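Local structure of AgaA (Rhizobium radiobacter, 6HLX) at residues G378-W388 with P469-G477; R26-V37 with I128-V139. The protein binds the opine agropinic acid in the periplasm and probably delivers it to an ABC transporter for import into the bacterium. All coordinates share one frame; numbering follows the deposited sequence.

Overall arrangement
Interaction 1 (378-388 with 469-477) has its centre about 6 Å from the centre of the chain and borders the ligand pocket, to which it gives G378, S379 and F474. Interaction 2 (26-37 with 128-139) has its centre about 13 Å from that of interaction 1 and joins the helix 23-32 and the start of strand 37-39 to the end of helix 127-131 and the loop after it. The two touch directly. R26 reaches out of interaction 2 with NH1 to E382 OE1 of interaction 1, a salt bridge of 2.9 Å, and L30 CD1 packs 3.6 Å from Q475 CA. The side chain of R26 is itself about 5 Å from agropinic acid, which places one end of the charged network near the ligand.

Interaction 1. Residues G378-W388 with P469-G477; sequences GSLGEITDADW and PGFLTFQSG. With G9Z (agropinic acid), chain E.
L380 and F471 meet at the heart of this contact, where a loop leaving strand 374-379 packs against a 3-10 segment. L380 lies between the two phenylalanines, its methyls turned to F474 and F471 O and its CB to the F471 ring: CD2 stands 3.8 Å from the centroid of the F474 ring, almost on the ring normal (12° off), a CH-pi contact. The F471 ring has the backbone of G381 over one face, with CA 3.8 Å from its centroid; glycine, having no side chain, lets the backbone lie close over the ring. The edge of F471 points at the face of W388 in a T-shaped stack, planes 75° apart. W388 reaches it with CG between its backbone N and carbonyl carbon (chi1 70°).

No direct hydrogen bond joins the segments; water does so instead. One water lies within hydrogen-bonding distance of G381 O and F471 O. Two others link E382 O to Q475 NE2, and one of them also lies near E382 OE1, which pairs with R26.

Agropinic acid donates from OAP to G378 O (2.7 Å), and F474 CZ lies 3.4 Å from its atom O. G378, without a side chain, leaves room for the ligand. The arrangement forms part of the opine pocket of a periplasmic binding protein of solute-binding family 5.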
# COMPACT_ATOMS: atom_id res chain seq x y z
N GLY A 378 -3.73 -6.35 5.97
CA GLY A 378 -2.53 -6.89 5.33
C GLY A 378 -1.91 -5.69 4.65
O GLY A 378 -2.43 -5.23 3.64
N SER A 379 -0.90 -5.05 5.27
CA SER A 379 -0.46 -3.76 4.73
C SER A 379 0.95 -3.40 5.13
O SER A 379 1.70 -4.25 5.59
CB SER A 379 -1.44 -2.65 5.12
OG SER A 379 -1.33 -1.56 4.21
N LEU A 380 1.34 -2.14 4.87
CA LEU A 380 2.71 -1.68 5.15
C LEU A 380 2.70 -0.17 5.16
O LEU A 380 1.67 0.44 4.82
CB LEU A 380 3.68 -2.22 4.07
CG LEU A 380 3.16 -2.37 2.63
CD1 LEU A 380 2.83 -1.01 1.98
CD2 LEU A 380 4.20 -3.11 1.77
N GLY A 381 3.80 0.42 5.60
CA GLY A 381 3.90 1.88 5.56
C GLY A 381 3.95 2.29 4.09
O GLY A 381 4.63 1.66 3.27
N GLU A 382 3.15 3.29 3.73
CA GLU A 382 3.03 3.69 2.31
C GLU A 382 4.20 4.51 1.79
O GLU A 382 4.33 4.71 0.59
CB GLU A 382 1.70 4.41 2.08
CG GLU A 382 0.48 3.54 2.38
CD GLU A 382 0.17 2.42 1.38
OE1 GLU A 382 0.88 2.27 0.36
OE2 GLU A 382 -0.80 1.68 1.66
N ILE A 383 5.04 4.99 2.70
CA ILE A 383 6.26 5.74 2.40
C ILE A 383 7.37 5.19 3.31
O ILE A 383 7.07 4.55 4.33
CB ILE A 383 6.09 7.27 2.60
CG1 ILE A 383 5.69 7.63 4.05
CG2 ILE A 383 5.10 7.85 1.54
CD1 ILE A 383 5.91 9.11 4.39
N THR A 384 8.63 5.46 2.97
CA THR A 384 9.73 4.96 3.78
C THR A 384 10.28 6.02 4.76
O THR A 384 11.43 5.94 5.16
CB THR A 384 10.83 4.37 2.91
OG1 THR A 384 11.31 5.40 2.06
CG2 THR A 384 10.34 3.19 2.08
N ASP A 385 9.47 7.03 5.10
CA ASP A 385 9.82 7.99 6.13
C ASP A 385 8.97 7.57 7.34
O ASP A 385 7.87 7.01 7.16
CB ASP A 385 9.46 9.44 5.71
CG ASP A 385 9.75 10.43 6.83
OD1 ASP A 385 10.93 10.77 7.03
OD2 ASP A 385 8.81 10.80 7.56
N ALA A 386 9.42 7.93 8.56
CA ALA A 386 8.68 7.61 9.80
C ALA A 386 7.23 8.12 9.76
O ALA A 386 6.37 7.57 10.46
CB ALA A 386 9.38 8.23 10.99
N ASP A 387 6.96 9.18 8.96
CA ASP A 387 5.61 9.73 8.86
C ASP A 387 4.61 8.78 8.17
O ASP A 387 3.42 9.12 8.07
CB ASP A 387 5.57 11.13 8.22
CG ASP A 387 4.23 11.82 8.40
OD1 ASP A 387 3.75 11.90 9.56
OD2 ASP A 387 3.62 12.21 7.38
N TRP A 388 5.05 7.57 7.76
CA TRP A 388 4.09 6.57 7.26
C TRP A 388 3.02 6.35 8.36
O TRP A 388 1.87 6.03 8.07
CB TRP A 388 4.79 5.23 6.94
CG TRP A 388 5.29 4.44 8.13
CD1 TRP A 388 6.55 4.46 8.65
CD2 TRP A 388 4.57 3.41 8.85
NE1 TRP A 388 6.66 3.54 9.68
CE2 TRP A 388 5.47 2.87 9.81
CE3 TRP A 388 3.26 2.89 8.78
CZ2 TRP A 388 5.10 1.80 10.66
CZ3 TRP A 388 2.89 1.85 9.64
CH2 TRP A 388 3.80 1.34 10.59
N PRO A 469 12.47 -3.12 -1.79
CA PRO A 469 12.79 -3.45 -0.39
C PRO A 469 11.80 -3.01 0.68
O PRO A 469 11.24 -1.92 0.60
CB PRO A 469 14.17 -2.82 -0.17
CG PRO A 469 14.29 -1.76 -1.20
CD PRO A 469 13.54 -2.30 -2.40
N GLY A 470 11.64 -3.87 1.69
CA GLY A 470 10.81 -3.62 2.87
C GLY A 470 9.42 -3.15 2.52
O GLY A 470 8.73 -3.81 1.74
N PHE A 471 9.04 -1.95 3.00
CA PHE A 471 7.72 -1.36 2.75
C PHE A 471 7.44 -1.01 1.28
O PHE A 471 6.30 -0.65 0.96
CB PHE A 471 7.54 -0.09 3.62
CG PHE A 471 7.16 -0.31 5.06
CD1 PHE A 471 6.80 -1.57 5.54
CD2 PHE A 471 7.18 0.76 5.97
CE1 PHE A 471 6.40 -1.75 6.88
CE2 PHE A 471 6.80 0.57 7.30
CZ PHE A 471 6.40 -0.67 7.74
N LEU A 472 8.44 -1.08 0.40
CA LEU A 472 8.23 -0.73 -1.01
C LEU A 472 7.77 -1.90 -1.86
O LEU A 472 7.58 -1.74 -3.08
CB LEU A 472 9.51 -0.13 -1.63
CG LEU A 472 9.93 1.20 -1.03
CD1 LEU A 472 11.23 1.62 -1.59
CD2 LEU A 472 8.88 2.26 -1.30
N THR A 473 7.56 -3.10 -1.25
CA THR A 473 7.21 -4.28 -2.06
C THR A 473 5.96 -4.08 -2.94
O THR A 473 5.96 -4.55 -4.08
CB THR A 473 7.12 -5.56 -1.22
OG1 THR A 473 6.85 -6.68 -2.08
CG2 THR A 473 6.05 -5.48 -0.11
N PHE A 474 4.93 -3.38 -2.45
CA PHE A 474 3.71 -3.19 -3.26
C PHE A 474 3.92 -2.26 -4.48
O PHE A 474 3.02 -2.15 -5.33
CB PHE A 474 2.53 -2.71 -2.42
CG PHE A 474 2.00 -3.68 -1.37
CD1 PHE A 474 2.34 -5.03 -1.40
CD2 PHE A 474 1.12 -3.24 -0.38
CE1 PHE A 474 1.82 -5.93 -0.45
CE2 PHE A 474 0.63 -4.13 0.59
CZ PHE A 474 0.98 -5.46 0.54
N GLN A 475 5.08 -1.56 -4.54
CA GLN A 475 5.43 -0.67 -5.66
C GLN A 475 6.37 -1.36 -6.64
O GLN A 475 6.88 -0.70 -7.55
CB GLN A 475 6.06 0.64 -5.15
CG GLN A 475 5.09 1.45 -4.29
CD GLN A 475 5.61 2.83 -4.05
OE1 GLN A 475 6.51 3.29 -4.74
NE2 GLN A 475 5.05 3.52 -3.06
N SER A 476 6.62 -2.66 -6.47
CA SER A 476 7.56 -3.42 -7.32
C SER A 476 7.26 -3.34 -8.81
O SER A 476 8.19 -3.48 -9.63
CB SER A 476 7.66 -4.88 -6.88
OG SER A 476 8.17 -4.99 -5.56
N GLY A 477 5.99 -3.07 -9.16
CA GLY A 477 5.60 -2.90 -10.57
C GLY A 477 6.39 -1.79 -11.26
O GLY A 477 6.55 -1.82 -12.49
OAM G9Z E . -4.17 -5.42 -2.46
CAB G9Z E . -4.17 -6.31 -1.60
CAC G9Z E . -4.66 -7.61 -1.84
CB G9Z E . -4.45 -8.41 -0.51
CA G9Z E . -3.99 -7.37 0.50
C G9Z E . -2.79 -7.80 1.16
O G9Z E . -1.68 -7.58 0.61
N G9Z E . -3.83 -6.12 -0.31
CAG G9Z E . -3.24 -4.83 0.23
CAH G9Z E . -4.29 -4.06 1.02
OAP G9Z E . -4.64 -4.87 2.15
CAI G9Z E . -3.79 -2.69 1.50
OAQ G9Z E . -3.06 -2.05 0.42
CAJ G9Z E . -4.98 -1.74 1.88
OAR G9Z E . -4.45 -0.47 2.31
CAK G9Z E . -5.99 -2.28 2.91
OAT G9Z E . -7.15 -1.43 2.94
CAL G9Z E . -5.38 -2.46 4.31
OAS G9Z E . -6.34 -3.09 5.19
OXT G9Z E . -2.92 -8.41 2.26
O HOH W 1 5.77 2.10 0.80
O HOH W 2 4.93 6.37 -1.78
O HOH W 3 3.46 2.15 -0.88

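Interaction 2. Residues R26-V37 with I128-V139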
# COMPACT_ATOMS: atom_id res chain seq x y z
N ARG A 26 -2.29 -1.02 -8.51
CA ARG A 26 -1.04 -0.27 -8.40
C ARG A 26 0.02 -0.78 -9.38
O ARG A 26 0.71 0.02 -10.00
CB ARG A 26 -0.48 -0.35 -6.98
CG ARG A 26 -1.27 0.53 -6.04
CD ARG A 26 -0.79 0.35 -4.63
NE ARG A 26 -0.81 1.65 -3.96
CZ ARG A 26 -0.41 1.85 -2.71
NH1 ARG A 26 -0.02 0.82 -1.96
NH2 ARG A 26 -0.39 3.07 -2.20
N THR A 27 0.16 -2.13 -9.51
CA THR A 27 1.17 -2.73 -10.40
C THR A 27 0.96 -2.26 -11.86
O THR A 27 1.93 -1.91 -12.51
CB THR A 27 1.13 -4.28 -10.28
OG1 THR A 27 1.37 -4.62 -8.91
CG2 THR A 27 2.16 -4.97 -11.21
N VAL A 28 -0.31 -2.20 -12.32
CA VAL A 28 -0.61 -1.74 -13.68
C VAL A 28 -0.34 -0.21 -13.76
O VAL A 28 0.30 0.25 -14.70
CB VAL A 28 -2.04 -2.12 -14.14
CG1 VAL A 28 -2.30 -1.60 -15.56
CG2 VAL A 28 -2.24 -3.64 -14.09
N LYS A 29 -0.81 0.54 -12.76
CA LYS A 29 -0.59 2.01 -12.77
C LYS A 29 0.90 2.36 -12.84
O LYS A 29 1.26 3.32 -13.51
CB LYS A 29 -1.16 2.66 -11.50
CG LYS A 29 -2.68 2.80 -11.56
CD LYS A 29 -3.26 3.77 -10.52
CE LYS A 29 -2.95 3.35 -9.08
NZ LYS A 29 -3.77 4.11 -8.09
N LEU A 30 1.76 1.58 -12.17
CA LEU A 30 3.19 1.88 -12.12
C LEU A 30 3.94 1.53 -13.43
O LEU A 30 5.08 1.94 -13.62
CB LEU A 30 3.85 1.25 -10.89
CG LEU A 30 3.34 1.84 -9.57
CD1 LEU A 30 3.75 0.98 -8.40
CD2 LEU A 30 3.77 3.33 -9.39
N ALA A 31 3.25 0.88 -14.36
CA ALA A 31 3.81 0.64 -15.69
C ALA A 31 3.47 1.84 -16.60
O ALA A 31 4.25 2.16 -17.49
CB ALA A 31 3.18 -0.63 -16.29
N ILE A 32 2.29 2.43 -16.42
CA ILE A 32 1.75 3.47 -17.32
C ILE A 32 1.97 4.89 -16.82
O ILE A 32 1.85 5.82 -17.62
CB ILE A 32 0.22 3.19 -17.43
CG1 ILE A 32 -0.04 1.85 -18.19
CG2 ILE A 32 -0.60 4.36 -18.06
CD1 ILE A 32 -1.54 1.32 -17.85
N HIS A 33 2.19 5.07 -15.51
CA HIS A 33 2.23 6.42 -14.95
C HIS A 33 3.51 6.77 -14.23
O HIS A 33 4.20 5.88 -13.74
CB HIS A 33 1.05 6.58 -13.95
CG HIS A 33 -0.31 6.58 -14.60
ND1 HIS A 33 -0.71 7.60 -15.43
CD2 HIS A 33 -1.32 5.69 -14.47
CE1 HIS A 33 -1.94 7.30 -15.80
NE2 HIS A 33 -2.35 6.15 -15.24
N ARG A 34 3.74 8.08 -14.05
CA ARG A 34 4.86 8.62 -13.29
C ARG A 34 4.39 9.85 -12.52
O ARG A 34 3.50 10.57 -12.99
CB ARG A 34 6.01 9.02 -14.25
CG ARG A 34 6.85 7.83 -14.77
CD ARG A 34 7.61 7.16 -13.63
NE ARG A 34 8.38 5.97 -14.02
CZ ARG A 34 7.90 4.73 -14.05
NH1 ARG A 34 6.62 4.49 -13.78
NH2 ARG A 34 8.70 3.72 -14.36
N GLY A 35 5.01 10.09 -11.37
CA GLY A 35 4.77 11.30 -10.59
C GLY A 35 5.93 12.27 -10.74
O GLY A 35 6.81 12.07 -11.58
N LEU A 36 5.95 13.33 -9.91
CA LEU A 36 7.06 14.28 -9.91
C LEU A 36 8.33 13.51 -9.53
O LEU A 36 9.39 13.70 -10.11
CB LEU A 36 6.80 15.39 -8.88
CG LEU A 36 5.69 16.36 -9.28
CD1 LEU A 36 5.22 17.19 -8.07
CD2 LEU A 36 6.11 17.22 -10.48
N VAL A 37 8.16 12.59 -8.57
CA VAL A 37 9.20 11.69 -8.06
C VAL A 37 8.57 10.30 -7.89
O VAL A 37 7.35 10.19 -7.76
CB VAL A 37 9.78 12.18 -6.72
CG1 VAL A 37 10.62 13.45 -6.88
CG2 VAL A 37 8.68 12.37 -5.66
N ILE A 128 7.77 14.97 0.02
CA ILE A 128 8.38 14.39 -1.19
C ILE A 128 8.03 12.89 -1.30
O ILE A 128 7.66 12.40 -2.38
CB ILE A 128 9.92 14.64 -1.23
CG1 ILE A 128 10.23 16.15 -1.40
CG2 ILE A 128 10.60 13.83 -2.33
CD1 ILE A 128 9.84 16.77 -2.78
N ASP A 129 8.06 12.18 -0.15
CA ASP A 129 7.71 10.75 -0.15
C ASP A 129 6.24 10.53 -0.55
O ASP A 129 5.96 9.62 -1.35
CB ASP A 129 7.98 10.13 1.23
CG ASP A 129 9.46 10.10 1.56
OD1 ASP A 129 10.13 9.12 1.19
OD2 ASP A 129 9.94 11.05 2.19
N TYR A 130 5.31 11.36 -0.05
CA TYR A 130 3.90 11.22 -0.44
C TYR A 130 3.67 11.55 -1.92
O TYR A 130 2.77 10.97 -2.54
CB TYR A 130 2.95 11.99 0.50
CG TYR A 130 2.76 11.27 1.83
CD1 TYR A 130 2.14 10.02 1.89
CD2 TYR A 130 3.15 11.86 3.03
CE1 TYR A 130 1.94 9.37 3.10
CE2 TYR A 130 2.94 11.22 4.25
CZ TYR A 130 2.35 9.97 4.28
OH TYR A 130 2.14 9.30 5.47
N LEU A 131 4.54 12.39 -2.51
CA LEU A 131 4.44 12.68 -3.94
C LEU A 131 4.94 11.50 -4.80
O LEU A 131 4.70 11.46 -6.02
CB LEU A 131 5.17 14.00 -4.29
CG LEU A 131 4.47 15.24 -3.73
CD1 LEU A 131 5.39 16.44 -3.80
CD2 LEU A 131 3.10 15.52 -4.49
N ALA A 132 5.59 10.52 -4.14
CA ALA A 132 6.05 9.30 -4.82
C ALA A 132 4.96 8.22 -4.77
O ALA A 132 5.17 7.15 -5.31
CB ALA A 132 7.34 8.78 -4.17
N LEU A 133 3.82 8.46 -4.09
CA LEU A 133 2.79 7.40 -4.05
C LEU A 133 2.35 7.03 -5.47
O LEU A 133 2.20 7.93 -6.30
CB LEU A 133 1.53 7.88 -3.30
CG LEU A 133 1.62 7.98 -1.78
CD1 LEU A 133 0.50 8.84 -1.27
CD2 LEU A 133 1.56 6.58 -1.11
N PRO A 134 1.94 5.77 -5.72
CA PRO A 134 1.38 5.43 -7.05
C PRO A 134 0.12 6.28 -7.32
O PRO A 134 -0.26 6.51 -8.47
CB PRO A 134 0.99 3.95 -6.89
CG PRO A 134 2.01 3.42 -5.82
CD PRO A 134 2.03 4.58 -4.84
N GLU A 135 -0.54 6.76 -6.23
CA GLU A 135 -1.77 7.56 -6.36
C GLU A 135 -1.49 9.06 -6.60
O GLU A 135 -2.44 9.83 -6.82
CB GLU A 135 -2.70 7.34 -5.12
CG GLU A 135 -3.30 5.93 -5.05
CD GLU A 135 -2.30 4.78 -4.90
OE1 GLU A 135 -1.36 4.91 -4.08
OE2 GLU A 135 -2.45 3.76 -5.62
N SER A 136 -0.20 9.48 -6.53
CA SER A 136 0.21 10.89 -6.73
C SER A 136 0.78 11.14 -8.16
O SER A 136 1.36 12.19 -8.44
CB SER A 136 1.23 11.31 -5.67
OG SER A 136 0.65 11.21 -4.37
N VAL A 137 0.56 10.18 -9.07
CA VAL A 137 1.06 10.29 -10.45
C VAL A 137 0.35 11.43 -11.17
O VAL A 137 -0.75 11.81 -10.77
CB VAL A 137 0.95 8.95 -11.22
CG1 VAL A 137 1.88 7.90 -10.57
CG2 VAL A 137 -0.49 8.45 -11.26
N ILE A 138 0.98 11.95 -12.23
CA ILE A 138 0.47 13.10 -12.98
C ILE A 138 -0.21 12.69 -14.27
O ILE A 138 0.35 11.92 -15.05
CB ILE A 138 1.62 14.13 -13.29
CG1 ILE A 138 2.46 14.52 -12.02
CG2 ILE A 138 1.09 15.39 -14.01
CD1 ILE A 138 1.59 15.03 -10.83
N VAL A 139 -1.39 13.25 -14.51
CA VAL A 139 -2.15 13.01 -15.74
C VAL A 139 -2.41 14.37 -16.42
O VAL A 139 -2.21 15.41 -15.78
CB VAL A 139 -3.44 12.17 -15.52
CG1 VAL A 139 -3.11 10.80 -14.94
CG2 VAL A 139 -4.43 12.91 -14.63
O HOH W 4 1.41 9.46 -15.58
O HOH W 5 3.90 13.38 -7.88
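E135 takes two cations of the helix 23-32 at once. R26 grips it side-on: NH2 donates to OE1 (2.8 Å, 165°) and NE to OE2 (3.1 Å), both on the syn side, with the guanidinium and carboxylate planes 35° apart. K29 NZ comes to OE2 from the anti side at 2.8 Å, on the opposite face of the carboxylate from NE. The glutamate chain bends at chi2 (63°) to present both oxygens. Two bonds on OE2 and one on OE1, with a weak second from NE, fix its rotation, and the two positive partners would probably favour its ionised form in this buried setting. K29 NZ also donates to T17 O and V19 O.

Backbone and water bonds continue the joint. I138 N donates to R34 O in a nearly straight bond of 3.0 Å. One water binds H33 ND1, R34 N and I138 O, and another accepts a hydrogen bond from L36 N while donating to L131 O and S136 O, so these buried backbone groups are satisfied.

Apolar and close backbone contacts complete the joint. The ring of P134 lies against L30, CB to CD2 3.8 Å, and V137 lodges its branched CB against H33 CB. G35 lets the chains come close, its CA 3.8 Å from V137 CA. V37 CG2 rests near I128, L131 and A132, and A132 CA makes a CA-H...O contact with V37 O (3.3 Å).

The whole joins the helix 23-32 and the start of strand 37-39 with the end of helix 127-131 and the loop after it, through a buried salt-bridge network centred on one carboxylate.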